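Local coordinates for glutathione S-transferase (Xanthomonas axonopodis pv. citri, PDB 6NV6), which probably catalyses the conjugation of the thiol of glutathione to electrophilic substrates, as a theta class glutathione transferase, at residues N11-N14 against V15-A18; P196-R200 against G201-A205; F168-A171 against W172-P176. All coordinates share one frame; numbering follows the deposited sequence.

Interaction 1: residues N11-N14 against V15-A18; sequences NSSN and VRKA
N14 and K17 lie side by side at the start of helix 13-25, pointing the same way, and their polar ends meet: K17 NZ gives a hydrogen bond to N14 OD1 at 2.9 Å. The ammonium does not sit in the plane of the amide but is tilted 29° from it. Extended from CA to CD, the lysine chain then bends at CG-CD (chi3 -149°), which brings CE over to OD1 as well. The same NZ also bonds N69 of helix 68-79.

Two residues before N14, S12 is the N-cap. Its OG, turned opposite the backbone N (chi1 152°), accepts from V15 N at 3.3 Å in an almost straight bond and more weakly from N14 N. V15 CG2 rests 3.6 Å from the same OG. The first helical turns are closed by R16 N to S12 O at 2.8 Å and K17 N to S13 O at 3.0 Å.

R16 takes a different course. Extended from CG to NE, its chain runs back past S12 O, with CG 3.2 Å from that oxygen, and lays one guanidinium face against the N11-S12 peptide, S13 OG being near the edge. Water 1, in the guanidinium plane, links N11 O to R16 NH2, which also bonds T204 OG1 of the C-terminal tail, its strongest polar partner.

R16 is thus folded back over the first turn of the helix that follows strand 4-7 in the thioredoxin-like domain, while K17 lies alongside N14. Capping by S12 supplies an acceptor to amides that no preceding turn can serve, and the two amide oxygens, of N14 and N69, that receive NZ probably stabilise the charge of the buried K17.

Interaction 2: residues P196-R200 against G201-A205; sequences PAYQR and GVMTA
The end of helix 196-201, the last helix of the chain, turns here into the C-terminal tail, and the carbonyl of Y198 takes the last two amide bonds of the helix end: V202 N at 2.9 Å from Y198 O, as in a regular helical turn, and M203 N at 3.3 Å, one residue further on and nearly along the C=O axis. One residue earlier the pattern is simply helical, with G201 N bonded to A197 O at 2.8 Å. M203 then forms the centre of an inverse gamma turn, T204 N reaching V202 O at 2.7 Å, and this swings the tail away from the helix.

With CG opposite the backbone N (chi1 -175°), the Y198 ring is carried along the helix toward the residues that end it. V202 lies over one face: its CB makes a CH-pi contact 4.0 Å from the ring centroid and displaced toward the rim, while CG2 comes within 3.6 Å of Y198 CD1 and CG1 lies near CE1 and CZ. M203 crosses the tyrosine at about a right angle and brings SD 3.8 Å from Y198 CD2. This Met-aromatic contact is oblique to the ring, and M203 also lies side by side with Q199, whose CG is near SD.

Around the turn, W20 of helix 13-25 meets the Y198 ring edge-to-face, and the phenol OH is hydrogen-bonded to G166 O of helix 163-174. R200 forms a salt bridge with E23, and T204 OG1 bonds R10 O. The helix end is therefore packed between helices 13-25, 163-174 and 183-193, with Y198 reaching all three.

Interaction 3: residues F168-A171 against W172-P176; sequences FIYA and WFEMP
Apolar contact dominates on one side of helix 163-174, where I169 lies alongside F173 and obliquely across W172. I169 CG1 approaches F173 CE2 at 3.6 Å, whereas its CD1 goes to W172 CB at 4.0 Å. The F173 ring in turn has W172 CD1 over its centre, 3.7 Å above the plane.

One turn apart, Y170 and E174 cross at about a right angle, ring and carboxylate planes 30° apart. With CG opposite the carbonyl carbon (chi1 -50°), E174 sets that CG 3.5 Å from Y170 CE1, obliquely to the ring; the bend at chi2 turns the carboxylate elsewhere, and OE2 bonds Y189 OH. Y170 OH bonds T204 O.

Backbone bonds carry the helix to its end. W172 N reaches F168 O and E174 N reaches Y170 O, each at 3.1 Å, and the final M175 N to A171 O bond measures 2.9 Å. M175 is the first residue to leave helical geometry.

I169 and W172 are thus buried against helix 126-146, with I169 also on 183-193, and A171 and M175 against 88-118, while Y170 and E174 turn their polar ends to the C-terminal tail and to helix 183-193.

All three are local contacts at or near a helix end, but they differ in place and chemistry. Interaction 1 opens a helix in the thioredoxin-like N-terminal domain and is the most polar, relying on a serine cap and two cations; interactions 2 and 3 close helices and lean on aromatic packing. Interaction 3 is the most buried, whereas interactions 1 and 2 are partly buried; interaction 2 has two exposed residues, Q199 and R200, against one, E174, in interaction 3. The tail at 201-205 touches both others, V202 O taking a weak bond from R16 NE, and Y198 OH packs on Y170 CB. F168 packs directly against K17 and S13, joining the two domains.

Interaction 1: residues N11-N14 against V15-A18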
# COMPACT_ATOMS: atom_id res chain seq x y z
N ASN A 11 -0.96 10.02 -6.43
CA ASN A 11 -1.18 8.86 -7.28
C ASN A 11 -0.04 7.84 -7.20
O ASN A 11 0.02 6.93 -8.03
CB ASN A 11 -1.39 9.31 -8.73
CG ASN A 11 -0.10 9.79 -9.39
OD1 ASN A 11 0.82 10.27 -8.71
ND2 ASN A 11 -0.02 9.67 -10.71
N SER A 12 0.85 7.99 -6.23
CA SER A 12 1.88 7.00 -5.94
C SER A 12 1.43 6.09 -4.80
O SER A 12 0.84 6.55 -3.81
CB SER A 12 3.19 7.69 -5.58
OG SER A 12 3.98 6.89 -4.70
N SER A 13 1.70 4.80 -4.94
CA SER A 13 1.29 3.82 -3.93
C SER A 13 2.06 4.01 -2.63
O SER A 13 1.52 3.77 -1.54
CB SER A 13 1.49 2.40 -4.48
OG SER A 13 0.47 2.04 -5.41
N ASN A 14 3.32 4.42 -2.74
CA ASN A 14 4.11 4.69 -1.55
C ASN A 14 3.57 5.89 -0.78
O ASN A 14 3.48 5.87 0.45
CB ASN A 14 5.57 4.91 -1.94
CG ASN A 14 6.28 3.61 -2.27
OD1 ASN A 14 5.88 2.54 -1.82
ND2 ASN A 14 7.35 3.70 -3.04
N VAL A 15 3.18 6.94 -1.51
CA VAL A 15 2.59 8.11 -0.86
C VAL A 15 1.21 7.75 -0.31
O VAL A 15 0.82 8.20 0.78
CB VAL A 15 2.55 9.28 -1.86
CG1 VAL A 15 1.88 10.51 -1.25
CG2 VAL A 15 3.96 9.61 -2.38
N ARG A 16 0.47 6.90 -1.02
CA ARG A 16 -0.81 6.43 -0.50
C ARG A 16 -0.63 5.75 0.84
O ARG A 16 -1.43 5.94 1.76
CB ARG A 16 -1.46 5.47 -1.49
CG ARG A 16 -2.10 6.12 -2.69
CD ARG A 16 -2.61 5.05 -3.66
NE ARG A 16 -3.28 5.63 -4.82
CZ ARG A 16 -2.87 5.48 -6.07
NH1 ARG A 16 -1.81 4.74 -6.35
NH2 ARG A 16 -3.55 6.07 -7.05
N LYS A 17 0.42 4.92 0.96
CA LYS A 17 0.73 4.27 2.23
C LYS A 17 0.79 5.27 3.37
O LYS A 17 0.27 5.02 4.46
CB LYS A 17 2.08 3.57 2.14
CG LYS A 17 2.15 2.34 1.28
CD LYS A 17 3.49 1.70 1.52
CE LYS A 17 4.02 0.98 0.32
NZ LYS A 17 5.48 0.83 0.50
N ALA A 18 1.43 6.41 3.13
CA ALA A 18 1.62 7.38 4.19
C ALA A 18 0.34 8.17 4.45
O ALA A 18 -0.01 8.39 5.61
CB ALA A 18 2.77 8.32 3.82
O HOH W 1 -2.13 5.87 -9.60

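Interaction 2: residues P196-R200 against G201-A205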
# COMPACT_ATOMS: atom_id res chain seq x y z
N PRO A 196 -13.01 4.64 5.98
CA PRO A 196 -12.88 5.99 5.42
C PRO A 196 -11.44 6.41 5.20
O PRO A 196 -11.14 7.02 4.16
CB PRO A 196 -13.58 6.89 6.46
CG PRO A 196 -14.48 5.97 7.20
CD PRO A 196 -13.81 4.62 7.22
N ALA A 197 -10.54 6.09 6.14
CA ALA A 197 -9.14 6.44 5.98
C ALA A 197 -8.57 5.84 4.70
O ALA A 197 -7.73 6.46 4.04
CB ALA A 197 -8.32 5.99 7.19
N TYR A 198 -9.04 4.65 4.33
CA TYR A 198 -8.61 4.04 3.08
C TYR A 198 -9.22 4.75 1.88
O TYR A 198 -8.55 4.93 0.85
CB TYR A 198 -8.98 2.56 3.09
CG TYR A 198 -8.48 1.77 1.91
CD1 TYR A 198 -7.18 1.29 1.87
CD2 TYR A 198 -9.33 1.47 0.85
CE1 TYR A 198 -6.73 0.54 0.80
CE2 TYR A 198 -8.89 0.74 -0.22
CZ TYR A 198 -7.59 0.27 -0.25
OH TYR A 198 -7.14 -0.48 -1.32
N GLN A 199 -10.48 5.16 1.99
CA GLN A 199 -11.12 5.88 0.89
C GLN A 199 -10.43 7.22 0.62
O GLN A 199 -10.22 7.60 -0.53
CB GLN A 199 -12.60 6.12 1.21
CG GLN A 199 -13.45 4.87 1.25
CD GLN A 199 -14.73 5.12 2.01
OE1 GLN A 199 -15.08 6.26 2.29
NE2 GLN A 199 -15.44 4.04 2.36
N ARG A 200 -10.09 7.95 1.68
CA ARG A 200 -9.46 9.25 1.50
C ARG A 200 -7.96 9.14 1.24
O ARG A 200 -7.40 9.96 0.51
CB ARG A 200 -9.72 10.12 2.73
CG ARG A 200 -11.18 10.44 2.96
CD ARG A 200 -11.34 11.34 4.18
NE ARG A 200 -10.72 10.72 5.35
CZ ARG A 200 -11.41 10.12 6.32
NH1 ARG A 200 -10.77 9.46 7.28
NH2 ARG A 200 -12.74 10.11 6.27
N GLY A 201 -7.31 8.14 1.83
CA GLY A 201 -5.87 8.02 1.71
C GLY A 201 -5.37 7.28 0.49
O GLY A 201 -4.30 7.60 -0.03
N VAL A 202 -6.13 6.29 0.02
CA VAL A 202 -5.65 5.37 -1.00
C VAL A 202 -6.41 5.51 -2.31
O VAL A 202 -5.81 5.53 -3.39
CB VAL A 202 -5.69 3.91 -0.49
CG1 VAL A 202 -5.19 2.93 -1.55
CG2 VAL A 202 -4.89 3.78 0.77
N MET A 203 -7.73 5.63 -2.25
CA MET A 203 -8.53 5.52 -3.47
C MET A 203 -8.58 6.87 -4.17
O MET A 203 -9.59 7.58 -4.19
CB MET A 203 -9.92 4.98 -3.16
CG MET A 203 -9.89 3.64 -2.43
SD MET A 203 -11.47 3.07 -1.82
CE MET A 203 -12.21 2.58 -3.37
N THR A 204 -7.46 7.21 -4.79
CA THR A 204 -7.28 8.46 -5.51
C THR A 204 -7.30 8.18 -7.01
O THR A 204 -7.49 7.05 -7.46
CB THR A 204 -5.98 9.13 -5.06
OG1 THR A 204 -4.85 8.30 -5.41
CG2 THR A 204 -5.98 9.36 -3.55
N ALA A 205 -7.10 9.24 -7.79
CA ALA A 205 -7.01 9.11 -9.23
C ALA A 205 -5.95 8.07 -9.60
O ALA A 205 -4.78 8.18 -9.22
CB ALA A 205 -6.68 10.46 -9.86

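Interaction 3: residues F168-A171 against W172-P176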
# COMPACT_ATOMS: atom_id res chain seq x y z
N PHE A 168 -1.09 -0.87 -2.59
CA PHE A 168 -0.89 -1.35 -3.96
C PHE A 168 -2.15 -2.02 -4.49
O PHE A 168 -2.49 -1.85 -5.67
CB PHE A 168 0.27 -2.35 -4.02
CG PHE A 168 1.63 -1.71 -4.02
CD1 PHE A 168 2.21 -1.29 -5.20
CD2 PHE A 168 2.34 -1.55 -2.84
CE1 PHE A 168 3.47 -0.71 -5.20
CE2 PHE A 168 3.60 -0.97 -2.84
CZ PHE A 168 4.16 -0.55 -4.03
N ILE A 169 -2.85 -2.77 -3.64
CA ILE A 169 -3.92 -3.65 -4.13
C ILE A 169 -5.10 -2.85 -4.66
O ILE A 169 -5.93 -3.40 -5.40
CB ILE A 169 -4.36 -4.63 -3.04
CG1 ILE A 169 -4.60 -6.00 -3.66
CG2 ILE A 169 -5.59 -4.13 -2.32
CD1 ILE A 169 -3.33 -6.69 -4.09
N TYR A 170 -5.18 -1.56 -4.32
CA TYR A 170 -6.11 -0.68 -5.01
C TYR A 170 -5.77 -0.61 -6.50
O TYR A 170 -6.64 -0.79 -7.36
CB TYR A 170 -6.07 0.71 -4.38
CG TYR A 170 -6.86 1.74 -5.16
CD1 TYR A 170 -8.24 1.62 -5.30
CD2 TYR A 170 -6.23 2.82 -5.76
CE1 TYR A 170 -8.97 2.54 -6.00
CE2 TYR A 170 -6.96 3.76 -6.48
CZ TYR A 170 -8.33 3.61 -6.58
OH TYR A 170 -9.05 4.53 -7.28
N ALA A 171 -4.50 -0.37 -6.83
CA ALA A 171 -4.10 -0.35 -8.23
C ALA A 171 -4.38 -1.70 -8.89
O ALA A 171 -4.91 -1.76 -10.00
CB ALA A 171 -2.62 0.02 -8.35
N TRP A 172 -4.03 -2.79 -8.20
CA TRP A 172 -4.25 -4.12 -8.76
C TRP A 172 -5.69 -4.33 -9.21
O TRP A 172 -5.94 -4.84 -10.30
CB TRP A 172 -3.86 -5.18 -7.73
CG TRP A 172 -4.18 -6.59 -8.13
CD1 TRP A 172 -5.20 -7.38 -7.64
CD2 TRP A 172 -3.49 -7.40 -9.09
NE1 TRP A 172 -5.17 -8.62 -8.24
CE2 TRP A 172 -4.13 -8.65 -9.13
CE3 TRP A 172 -2.38 -7.18 -9.91
CZ2 TRP A 172 -3.69 -9.68 -9.96
CZ3 TRP A 172 -1.96 -8.20 -10.74
CH2 TRP A 172 -2.61 -9.44 -10.75
N PHE A 173 -6.66 -3.94 -8.39
CA PHE A 173 -8.04 -4.30 -8.67
C PHE A 173 -8.74 -3.30 -9.59
O PHE A 173 -9.70 -3.68 -10.27
CB PHE A 173 -8.82 -4.43 -7.36
CG PHE A 173 -8.66 -5.77 -6.69
CD1 PHE A 173 -9.13 -6.93 -7.30
CD2 PHE A 173 -8.02 -5.88 -5.45
CE1 PHE A 173 -8.98 -8.16 -6.69
CE2 PHE A 173 -7.87 -7.11 -4.84
CZ PHE A 173 -8.35 -8.25 -5.47
N GLU A 174 -8.27 -2.06 -9.64
CA GLU A 174 -8.94 -1.05 -10.45
C GLU A 174 -8.21 -0.76 -11.75
O GLU A 174 -8.76 -0.06 -12.60
CB GLU A 174 -9.13 0.23 -9.63
CG GLU A 174 -9.77 -0.03 -8.25
CD GLU A 174 -11.14 -0.71 -8.33
OE1 GLU A 174 -11.86 -0.47 -9.33
OE2 GLU A 174 -11.51 -1.48 -7.41
N MET A 175 -7.00 -1.28 -11.91
CA MET A 175 -6.28 -1.35 -13.18
C MET A 175 -7.11 -2.03 -14.25
O MET A 175 -7.84 -2.99 -13.97
CB MET A 175 -4.98 -2.14 -13.04
CG MET A 175 -3.75 -1.31 -12.89
SD MET A 175 -2.31 -2.32 -13.23
CE MET A 175 -2.79 -3.84 -12.45
N PRO A 176 -7.00 -1.59 -15.50
CA PRO A 176 -7.67 -2.30 -16.60
C PRO A 176 -6.86 -3.51 -17.06
O PRO A 176 -6.10 -3.47 -18.03
CB PRO A 176 -7.79 -1.22 -17.68
CG PRO A 176 -6.57 -0.36 -17.46
CD PRO A 176 -6.22 -0.44 -15.99